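Side-chain contacts in ferrous iron transport protein B (Legionella pneumophila, PDB 3IBY), which probably carries ferrous iron across the bacterial inner membrane in a GTP-driven uptake system, its cytosolic part holding the GTP-binding G domain: residues 94-99 with 248-253; 112-117 with 158-163; 180-185 with 228-233. All blocks are in the same frame, centred on the assembly; numbering follows the deposited sequence.

Interaction 1: residues 94-99 with 248-253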
loop_
_atom_site.group_PDB
_atom_site.type_symbol
_atom_site.label_atom_id
_atom_site.label_comp_id
_atom_site.label_asym_id
_atom_site.label_seq_id
_atom_site.Cartn_x
_atom_site.Cartn_y
_atom_site.Cartn_z
ATOM N N CYS A 94 -1.934 -0.033 -16.136
ATOM C CA CYS A 94 -1.220 -0.812 -17.099
ATOM C C CYS A 94 -0.339 -1.882 -16.448
ATOM O O CYS A 94 0.277 -2.682 -17.146
ATOM C CB CYS A 94 -0.317 0.118 -17.941
ATOM S SG CYS A 94 -1.161 1.503 -18.777
ATOM N N HIS A 95 -0.184 -1.866 -15.134
ATOM C CA HIS A 95 0.704 -2.842 -14.510
ATOM C C HIS A 95 0.081 -3.219 -13.225
ATOM O O HIS A 95 0.731 -3.129 -12.179
ATOM C CB HIS A 95 2.095 -2.258 -14.272
ATOM C CG HIS A 95 2.787 -1.854 -15.531
ATOM N ND1 HIS A 95 2.989 -0.537 -15.869
ATOM C CD2 HIS A 95 3.262 -2.587 -16.566
ATOM C CE1 HIS A 95 3.620 -0.475 -17.029
ATOM N NE2 HIS A 95 3.794 -1.703 -17.475
ATOM N N LEU A 96 -1.185 -3.618 -13.323
ATOM C CA LEU A 96 -2.039 -3.918 -12.201
ATOM C C LEU A 96 -1.438 -5.001 -11.342
ATOM O O LEU A 96 -1.261 -4.820 -10.154
ATOM C CB LEU A 96 -3.411 -4.350 -12.715
ATOM C CG LEU A 96 -4.530 -4.405 -11.684
ATOM C CD1 LEU A 96 -4.755 -2.999 -11.081
ATOM C CD2 LEU A 96 -5.805 -5.023 -12.298
ATOM N N GLU A 97 -1.075 -6.115 -11.935
ATOM C CA GLU A 97 -0.630 -7.237 -11.145
ATOM C C GLU A 97 0.602 -6.918 -10.293
ATOM O O GLU A 97 0.676 -7.339 -9.105
ATOM C CB GLU A 97 -0.352 -8.430 -12.029
ATOM C CG GLU A 97 -0.152 -9.690 -11.230
ATOM C CD GLU A 97 -0.224 -10.943 -12.084
ATOM O OE1 GLU A 97 -0.029 -12.044 -11.530
ATOM O OE2 GLU A 97 -0.462 -10.821 -13.297
ATOM N N ARG A 98 1.562 -6.182 -10.864
ATOM C CA ARG A 98 2.745 -5.802 -10.076
ATOM C C ARG A 98 2.300 -4.843 -8.977
ATOM O O ARG A 98 2.642 -5.023 -7.799
ATOM C CB ARG A 98 3.844 -5.179 -10.923
ATOM C CG ARG A 98 4.951 -4.534 -10.111
ATOM C CD ARG A 98 6.230 -4.116 -10.937
ATOM N NE ARG A 98 6.879 -2.975 -10.260
ATOM C CZ ARG A 98 8.180 -2.824 -9.974
ATOM N NH1 ARG A 98 9.109 -3.679 -10.365
ATOM N NH2 ARG A 98 8.555 -1.741 -9.309
ATOM N N HIS A 99 1.477 -3.874 -9.348
ATOM C CA HIS A 99 1.196 -2.752 -8.471
ATOM C C HIS A 99 0.377 -3.152 -7.274
ATOM O O HIS A 99 0.473 -2.527 -6.229
ATOM C CB HIS A 99 0.534 -1.618 -9.231
ATOM C CG HIS A 99 1.494 -0.750 -9.969
ATOM N ND1 HIS A 99 2.664 -1.231 -10.517
ATOM C CD2 HIS A 99 1.459 0.572 -10.253
ATOM C CE1 HIS A 99 3.306 -0.240 -11.117
ATOM N NE2 HIS A 99 2.599 0.866 -10.961
ATOM N N GLU A 248 -4.757 -14.232 -9.230
ATOM C CA GLU A 248 -6.139 -14.625 -9.346
ATOM C C GLU A 248 -7.069 -13.400 -9.453
ATOM O O GLU A 248 -7.982 -13.414 -10.254
ATOM C CB GLU A 248 -6.519 -15.647 -8.238
ATOM C CG GLU A 248 -7.854 -15.468 -7.562
ATOM C CD GLU A 248 -8.006 -16.384 -6.338
ATOM O OE1 GLU A 248 -8.999 -16.188 -5.602
ATOM O OE2 GLU A 248 -7.133 -17.273 -6.097
ATOM N N ILE A 249 -6.823 -12.335 -8.711
ATOM C CA ILE A 249 -7.674 -11.136 -8.829
ATOM C C ILE A 249 -7.538 -10.483 -10.192
ATOM O O ILE A 249 -8.517 -9.954 -10.735
ATOM C CB ILE A 249 -7.349 -10.068 -7.742
ATOM C CG1 ILE A 249 -7.972 -10.477 -6.414
ATOM C CG2 ILE A 249 -7.840 -8.652 -8.149
ATOM C CD1 ILE A 249 -7.156 -10.027 -5.221
ATOM N N VAL A 250 -6.326 -10.509 -10.744
ATOM C CA VAL A 250 -6.060 -9.862 -12.027
ATOM C C VAL A 250 -6.815 -10.608 -13.124
ATOM O O VAL A 250 -7.550 -10.003 -13.906
ATOM C CB VAL A 250 -4.537 -9.752 -12.312
ATOM C CG1 VAL A 250 -4.295 -9.279 -13.710
ATOM C CG2 VAL A 250 -3.857 -8.761 -11.339
ATOM N N THR A 251 -6.695 -11.931 -13.128
ATOM C CA THR A 251 -7.414 -12.793 -14.090
ATOM C C THR A 251 -8.977 -12.630 -14.064
ATOM O O THR A 251 -9.636 -12.848 -15.055
ATOM C CB THR A 251 -6.985 -14.282 -13.900
ATOM O OG1 THR A 251 -6.972 -14.588 -12.509
ATOM C CG2 THR A 251 -5.564 -14.543 -14.415
ATOM N N LEU A 252 -9.551 -12.222 -12.942
ATOM C CA LEU A 252 -10.990 -11.918 -12.834
ATOM C C LEU A 252 -11.386 -10.510 -13.335
ATOM O O LEU A 252 -12.538 -10.250 -13.670
ATOM C CB LEU A 252 -11.426 -12.048 -11.365
ATOM C CG LEU A 252 -11.396 -13.447 -10.738
ATOM C CD1 LEU A 252 -11.474 -13.389 -9.230
ATOM C CD2 LEU A 252 -12.527 -14.263 -11.295
ATOM N N VAL A 253 -10.430 -9.600 -13.377
ATOM C CA VAL A 253 -10.749 -8.197 -13.550
ATOM C C VAL A 253 -10.168 -7.620 -14.846
ATOM O O VAL A 253 -10.677 -6.635 -15.387
ATOM C CB VAL A 253 -10.261 -7.389 -12.308
ATOM C CG1 VAL A 253 -9.719 -6.015 -12.719
ATOM C CG2 VAL A 253 -11.379 -7.277 -11.271
#
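Leu96 and Glu97, in the first turn of helix 96-106 of the P-loop GTPase domain, receive Val250 and Val253 from helix 234-253, the long last helix of the chain, which runs from the helical domain back onto the G domain. The two helices come close, with Glu97 CA and Val250 CA 6.1 Å apart, a spacing consistent with a short valine side chain at the contact. Val250 points toward the other helix, and its CG2 methyl sits against the backbone of Glu97, 3.6 Å from Glu97 CA and 3.8 Å from Glu97 CG. With CG anti to the backbone N (chi1 -169°) and the chain extended beyond it, Glu97 lays CB and CG along that methyl; the two side chains cross at about a right angle. The carboxylate lies alongside the other methyl, OE2 of Glu97 4.2 Å from Val250 CG1, and OE1 is hydrogen-bonded to ND1 of His247. A glutamate can thus join a largely apolar contact, its methylenes packing while its charged end is paired with His247 on the valines' helix. Leu96, buried, also touches Ile91 of strand 86-92. Val253, whose backbone is bonded to Asp131, presents its CG1 methyl to Leu96 CD2 at 4.1 Å, and the same CD2 stands 4.3 Å from Val250 CG2.

Interaction 2: residues 112-117 with 158-163; sequences PVVVAL and QQSLLH
The hydroxyl of Ser160 places a polar atom, OG, in a contact that is otherwise apolar: it stands 3.7 Å from the methyl CG2 of Val114 and finds a weak hydrogen bond in OG of Ser142. This is where helix 154-162 covers one face of the central sheet of the G domain, lying over strand 113-118 and the neighbouring edge strand 143-145. Within the segment 158-163, Leu161 N is bonded to Gln158 O at 2.9 Å.

Val114 points toward the helix and divides its two methyls between neighbouring helix residues. CG2 lies anti to the backbone N and takes Ser160, whereas CG1, held between the backbone N and the carbonyl carbon (chi1 52°), faces Leu161. The leucine sets out away from the strand, but its end comes nearer, and CD2 of Leu161 arrives 4.2 Å from Val114 CG1, the two side chains crossing at about a right angle. Leu161 also lies on Phe43 of strand 37-45, while Val114 touches Ile88 of strand 86-92, to which its backbone is bonded through Ile87 and Asn89.

Such a layer of helix on sheet illustrates how a helix covers the sheet of a G domain through aliphatic side chains, here well away from the nucleotide site, whose predicted residue Asn118 is about 12 Å from Val114, side chain to side chain. Chemically, the contact rests on dispersion and the exclusion of water; the serine adds little directional hold, its polarity being met, weakly, by a second serine beside the edge strand.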
loop_
_atom_site.group_PDB
_atom_site.type_symbol
_atom_site.label_atom_id
_atom_site.label_comp_id
_atom_site.label_asym_id
_atom_site.label_seq_id
_atom_site.Cartn_x
_atom_site.Cartn_y
_atom_site.Cartn_z
ATOM N N PRO A 112 -7.319 2.767 6.817
ATOM C CA PRO A 112 -8.139 3.010 5.601
ATOM C C PRO A 112 -7.347 3.226 4.314
ATOM O O PRO A 112 -6.390 3.992 4.315
ATOM C CB PRO A 112 -8.883 4.320 5.907
ATOM C CG PRO A 112 -8.934 4.408 7.407
ATOM C CD PRO A 112 -7.660 3.699 7.904
ATOM N N VAL A 113 -7.748 2.572 3.227
ATOM C CA VAL A 113 -7.116 2.757 1.942
ATOM C C VAL A 113 -8.196 2.987 0.920
ATOM O O VAL A 113 -9.257 2.401 1.002
ATOM C CB VAL A 113 -6.258 1.540 1.474
ATOM C CG1 VAL A 113 -5.528 1.837 0.174
ATOM C CG2 VAL A 113 -5.263 1.149 2.537
ATOM N N VAL A 114 -7.895 3.872 -0.031
ATOM C CA VAL A 114 -8.702 4.136 -1.207
ATOM C C VAL A 114 -7.697 3.920 -2.368
ATOM O O VAL A 114 -6.534 4.319 -2.248
ATOM C CB VAL A 114 -9.221 5.593 -1.182
ATOM C CG1 VAL A 114 -8.057 6.538 -0.960
ATOM C CG2 VAL A 114 -9.908 5.950 -2.481
ATOM N N VAL A 115 -8.122 3.267 -3.454
ATOM C CA VAL A 115 -7.257 3.051 -4.603
ATOM C C VAL A 115 -7.603 4.066 -5.669
ATOM O O VAL A 115 -8.782 4.288 -5.964
ATOM C CB VAL A 115 -7.392 1.661 -5.150
ATOM C CG1 VAL A 115 -6.609 1.529 -6.437
ATOM C CG2 VAL A 115 -6.884 0.696 -4.151
ATOM N N ALA A 116 -6.566 4.731 -6.177
ATOM C CA ALA A 116 -6.645 5.683 -7.310
ATOM C C ALA A 116 -6.082 4.945 -8.503
ATOM O O ALA A 116 -4.896 4.648 -8.517
ATOM C CB ALA A 116 -5.807 6.901 -7.050
ATOM N N LEU A 117 -6.926 4.598 -9.477
ATOM C CA LEU A 117 -6.545 3.666 -10.552
ATOM C C LEU A 117 -6.224 4.559 -11.712
ATOM O O LEU A 117 -7.100 5.038 -12.404
ATOM C CB LEU A 117 -7.708 2.738 -10.851
ATOM C CG LEU A 117 -7.550 1.296 -11.353
ATOM C CD1 LEU A 117 -8.620 1.106 -12.405
ATOM C CD2 LEU A 117 -6.170 0.956 -11.891
ATOM N N GLN A 158 -11.462 12.773 -4.517
ATOM C CA GLN A 158 -11.587 13.722 -3.424
ATOM C C GLN A 158 -12.787 13.317 -2.620
ATOM O O GLN A 158 -12.697 13.158 -1.445
ATOM C CB GLN A 158 -11.752 15.144 -3.951
ATOM C CG GLN A 158 -10.456 15.828 -4.467
ATOM C CD GLN A 158 -10.761 17.133 -5.247
ATOM O OE1 GLN A 158 -11.914 17.418 -5.551
ATOM N NE2 GLN A 158 -9.739 17.913 -5.553
ATOM N N GLN A 159 -13.920 13.143 -3.270
ATOM C CA GLN A 159 -15.146 12.794 -2.562
ATOM C C GLN A 159 -14.942 11.520 -1.727
ATOM O O GLN A 159 -15.179 11.508 -0.525
ATOM C CB GLN A 159 -16.295 12.622 -3.542
ATOM C CG GLN A 159 -17.559 13.288 -3.078
ATOM C CD GLN A 159 -17.372 14.776 -2.887
ATOM O OE1 GLN A 159 -16.681 15.425 -3.682
ATOM N NE2 GLN A 159 -17.948 15.321 -1.813
ATOM N N SER A 160 -14.431 10.472 -2.359
ATOM C CA SER A 160 -14.125 9.232 -1.673
ATOM C C SER A 160 -13.160 9.395 -0.473
ATOM O O SER A 160 -13.161 8.555 0.435
ATOM C CB SER A 160 -13.512 8.276 -2.682
ATOM O OG SER A 160 -13.486 6.967 -2.190
ATOM N N LEU A 161 -12.351 10.452 -0.446
ATOM C CA LEU A 161 -11.512 10.737 0.717
ATOM C C LEU A 161 -12.247 11.038 1.982
ATOM O O LEU A 161 -11.819 10.634 3.039
ATOM C CB LEU A 161 -10.646 11.935 0.478
ATOM C CG LEU A 161 -9.362 11.593 -0.210
ATOM C CD1 LEU A 161 -8.552 12.850 -0.129
ATOM C CD2 LEU A 161 -8.678 10.411 0.471
ATOM N N LEU A 162 -13.320 11.799 1.875
ATOM C CA LEU A 162 -14.142 12.119 3.023
ATOM C C LEU A 162 -14.832 10.903 3.653
ATOM O O LEU A 162 -15.219 10.955 4.808
ATOM C CB LEU A 162 -15.211 13.138 2.627
ATOM C CG LEU A 162 -14.713 14.535 2.300
ATOM C CD1 LEU A 162 -15.880 15.368 1.799
ATOM C CD2 LEU A 162 -14.068 15.169 3.510
ATOM N N HIS A 163 -15.021 9.830 2.895
ATOM C CA HIS A 163 -15.679 8.623 3.419
ATOM C C HIS A 163 -14.681 7.459 3.494
ATOM O O HIS A 163 -15.055 6.294 3.365
ATOM C CB HIS A 163 -16.884 8.249 2.552
ATOM C CG HIS A 163 -17.645 9.428 2.037
ATOM N ND1 HIS A 163 -18.237 10.353 2.870
ATOM C CD2 HIS A 163 -17.914 9.838 0.773
ATOM C CE1 HIS A 163 -18.842 11.277 2.144
ATOM N NE2 HIS A 163 -18.659 10.990 0.868
#

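Interaction 3: residues 180-185 with 228-233; sequences QQILND and QETEQN
Ile182 and Thr230 reach toward each other tip to tip, the delta methyl of the isoleucine, CD1, ending 3.9 Å from Thr230 OG1 and 4.2 Å from Thr230 CB. Ile182 is carried by helix 177-193 and Thr230 by the turn that follows helix 219-229, both in the all-helical domain that accompanies the G domain. The reach is long, for the nearest backbone positions, Ile182 CA and Thr230 CA, are 8.9 Å apart; it is spanned because CG1 of Ile182 stands anti to the carbonyl carbon and the chain then runs on extended (chi2 169°), with CD1 as its foremost atom.

The threonine does not offer its hydroxyl to the isoleucine as a polar partner. With OG1 lodged between the backbone N and the carbonyl carbon (chi1 72°), that oxygen turns back to donate a hydrogen bond to the carbonyl O of Leu227, three residues earlier. Glu231 N is bonded to Gln228 O at 2.7 Å, and Glu231, with a positive phi of 54°, is the first residue to leave helical backbone angles.

Two residues after Thr230, Gln232 meets the same methyl in another way. Ile182 and Gln232 cross obliquely, with Gln232 CG 4.1 Å from Ile182 CD1, and the bend at chi2 turns the amide away from the methyl. Leu234 and Leu237 of helix 234-253 also touch Ile182 and Gln232 respectively.

A single methyl therefore touches a turn through carbon and through a hydroxyl already engaged elsewhere. The attraction is nondirectional, so at this partly exposed junction the turn's shape is probably set mainly by its own backbone and hydroxyl bonds, no polar bond joining the two segments.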
loop_
_atom_site.group_PDB
_atom_site.type_symbol
_atom_site.label_atom_id
_atom_site.label_comp_id
_atom_site.label_asym_id
_atom_site.label_seq_id
_atom_site.Cartn_x
_atom_site.Cartn_y
_atom_site.Cartn_z
ATOM N N GLN A 180 1.472 -21.397 7.831
ATOM C CA GLN A 180 0.447 -20.646 8.549
ATOM C C GLN A 180 0.721 -20.757 10.053
ATOM O O GLN A 180 0.651 -19.789 10.791
ATOM C CB GLN A 180 -0.957 -21.123 8.155
ATOM C CG GLN A 180 -2.087 -20.102 8.464
ATOM C CD GLN A 180 -1.974 -18.741 7.684
ATOM O OE1 GLN A 180 -1.889 -17.650 8.302
ATOM N NE2 GLN A 180 -1.991 -18.809 6.329
ATOM N N GLN A 181 1.082 -21.953 10.480
ATOM C CA GLN A 181 1.467 -22.184 11.851
ATOM C C GLN A 181 2.513 -21.136 12.304
ATOM O O GLN A 181 2.360 -20.521 13.358
ATOM C CB GLN A 181 1.987 -23.626 11.994
ATOM C CG GLN A 181 1.948 -24.226 13.418
ATOM C CD GLN A 181 3.327 -24.336 14.108
ATOM O OE1 GLN A 181 4.394 -24.229 13.467
ATOM N NE2 GLN A 181 3.300 -24.582 15.424
ATOM N N ILE A 182 3.551 -20.912 11.495
ATOM C CA ILE A 182 4.677 -20.050 11.891
ATOM C C ILE A 182 4.244 -18.599 12.004
ATOM O O ILE A 182 4.629 -17.919 12.937
ATOM C CB ILE A 182 5.878 -20.131 10.893
ATOM C CG1 ILE A 182 6.537 -21.503 10.942
ATOM C CG2 ILE A 182 6.949 -19.060 11.226
ATOM C CD1 ILE A 182 7.532 -21.758 9.815
ATOM N N LEU A 183 3.463 -18.130 11.037
ATOM C CA LEU A 183 2.939 -16.776 11.073
ATOM C C LEU A 183 1.994 -16.559 12.269
ATOM O O LEU A 183 1.977 -15.457 12.848
ATOM C CB LEU A 183 2.214 -16.419 9.768
ATOM C CG LEU A 183 2.967 -16.208 8.438
ATOM C CD1 LEU A 183 1.943 -16.083 7.319
ATOM C CD2 LEU A 183 3.929 -14.977 8.409
ATOM N N ASN A 184 1.218 -17.578 12.656
ATOM C CA ASN A 184 0.319 -17.415 13.802
ATOM C C ASN A 184 1.076 -17.434 15.149
ATOM O O ASN A 184 0.666 -16.751 16.101
ATOM C CB ASN A 184 -0.830 -18.442 13.778
ATOM C CG ASN A 184 -1.684 -18.356 12.512
ATOM O OD1 ASN A 184 -1.845 -17.305 11.899
ATOM N ND2 ASN A 184 -2.222 -19.479 12.117
ATOM N N ASP A 185 2.172 -18.204 15.234
ATOM C CA ASP A 185 3.076 -18.155 16.414
ATOM C C ASP A 185 3.731 -16.768 16.482
ATOM O O ASP A 185 3.773 -16.117 17.521
ATOM C CB ASP A 185 4.168 -19.251 16.378
ATOM C CG ASP A 185 3.709 -20.587 16.992
ATOM O OD1 ASP A 185 4.315 -21.643 16.671
ATOM O OD2 ASP A 185 2.741 -20.590 17.788
ATOM N N GLN A 228 14.800 -18.315 9.944
ATOM C CA GLN A 228 15.766 -19.106 9.163
ATOM C C GLN A 228 16.010 -20.521 9.726
ATOM O O GLN A 228 16.140 -21.496 8.950
ATOM C CB GLN A 228 17.118 -18.375 9.056
ATOM C CG GLN A 228 17.326 -17.563 7.779
ATOM C CD GLN A 228 17.165 -16.088 8.009
ATOM O OE1 GLN A 228 17.866 -15.504 8.841
ATOM N NE2 GLN A 228 16.240 -15.465 7.271
ATOM N N GLU A 229 16.089 -20.646 11.053
ATOM C CA GLU A 229 16.338 -21.956 11.653
ATOM C C GLU A 229 15.165 -22.912 11.413
ATOM O O GLU A 229 15.348 -24.127 11.523
ATOM C CB GLU A 229 16.660 -21.887 13.166
ATOM C CG GLU A 229 17.451 -23.121 13.681
ATOM C CD GLU A 229 16.987 -23.656 15.032
ATOM O OE1 GLU A 229 16.611 -22.826 15.888
ATOM O OE2 GLU A 229 17.025 -24.902 15.253
ATOM N N THR A 230 13.969 -22.402 11.095
ATOM C CA THR A 230 12.886 -23.312 10.707
ATOM C C THR A 230 13.171 -23.900 9.318
ATOM O O THR A 230 12.469 -24.828 8.891
ATOM C CB THR A 230 11.493 -22.664 10.694
ATOM O OG1 THR A 230 11.402 -21.778 9.571
ATOM C CG2 THR A 230 11.193 -21.945 12.031
ATOM N N GLU A 231 14.190 -23.358 8.624
ATOM C CA GLU A 231 14.690 -23.876 7.327
ATOM C C GLU A 231 13.551 -23.998 6.321
ATOM O O GLU A 231 13.527 -24.947 5.542
ATOM C CB GLU A 231 15.406 -25.235 7.489
ATOM C CG GLU A 231 16.211 -25.409 8.793
ATOM C CD GLU A 231 17.622 -25.938 8.571
ATOM O OE1 GLU A 231 18.398 -25.257 7.874
ATOM O OE2 GLU A 231 17.967 -27.019 9.098
ATOM N N GLN A 232 12.607 -23.049 6.362
ATOM C CA GLN A 232 11.387 -23.124 5.542
ATOM C C GLN A 232 11.385 -22.172 4.353
ATOM O O GLN A 232 10.603 -22.393 3.424
ATOM C CB GLN A 232 10.121 -22.856 6.380
ATOM C CG GLN A 232 9.520 -24.105 7.073
ATOM C CD GLN A 232 8.689 -25.038 6.159
ATOM O OE1 GLN A 232 7.961 -24.592 5.258
ATOM N NE2 GLN A 232 8.789 -26.344 6.418
ATOM N N ASN A 233 12.227 -21.120 4.382
ATOM C CA ASN A 233 12.198 -20.034 3.370
ATOM C C ASN A 233 10.855 -19.348 3.360
ATOM O O ASN A 233 10.258 -19.113 2.309
ATOM C CB ASN A 233 12.448 -20.528 1.940
ATOM C CG ASN A 233 13.725 -21.267 1.789
ATOM O OD1 ASN A 233 13.984 -21.830 0.718
ATOM N ND2 ASN A 233 14.551 -21.283 2.846
#

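Interactions 1 and 2 are buried, whereas interaction 3 lies near the surface of the helical domain, about 36 Å from interaction 2 between centres and across the centre of the chain. The first two touch through Leu96 CD1 and Leu117 CD2, 4.3 Å apart, and helix 96-106 is followed in the chain by strand 113-118. Helix 234-253 joins interactions 1 and 3: its far end makes the first, while its beginning follows the turn of the third. Methyl groups carry all three, but the polar component changes with place: a glutamate paired with a histidine at the domain junction, a weakly bonded serine inside the G domain, and a threonine bonded to a carbonyl three residues back.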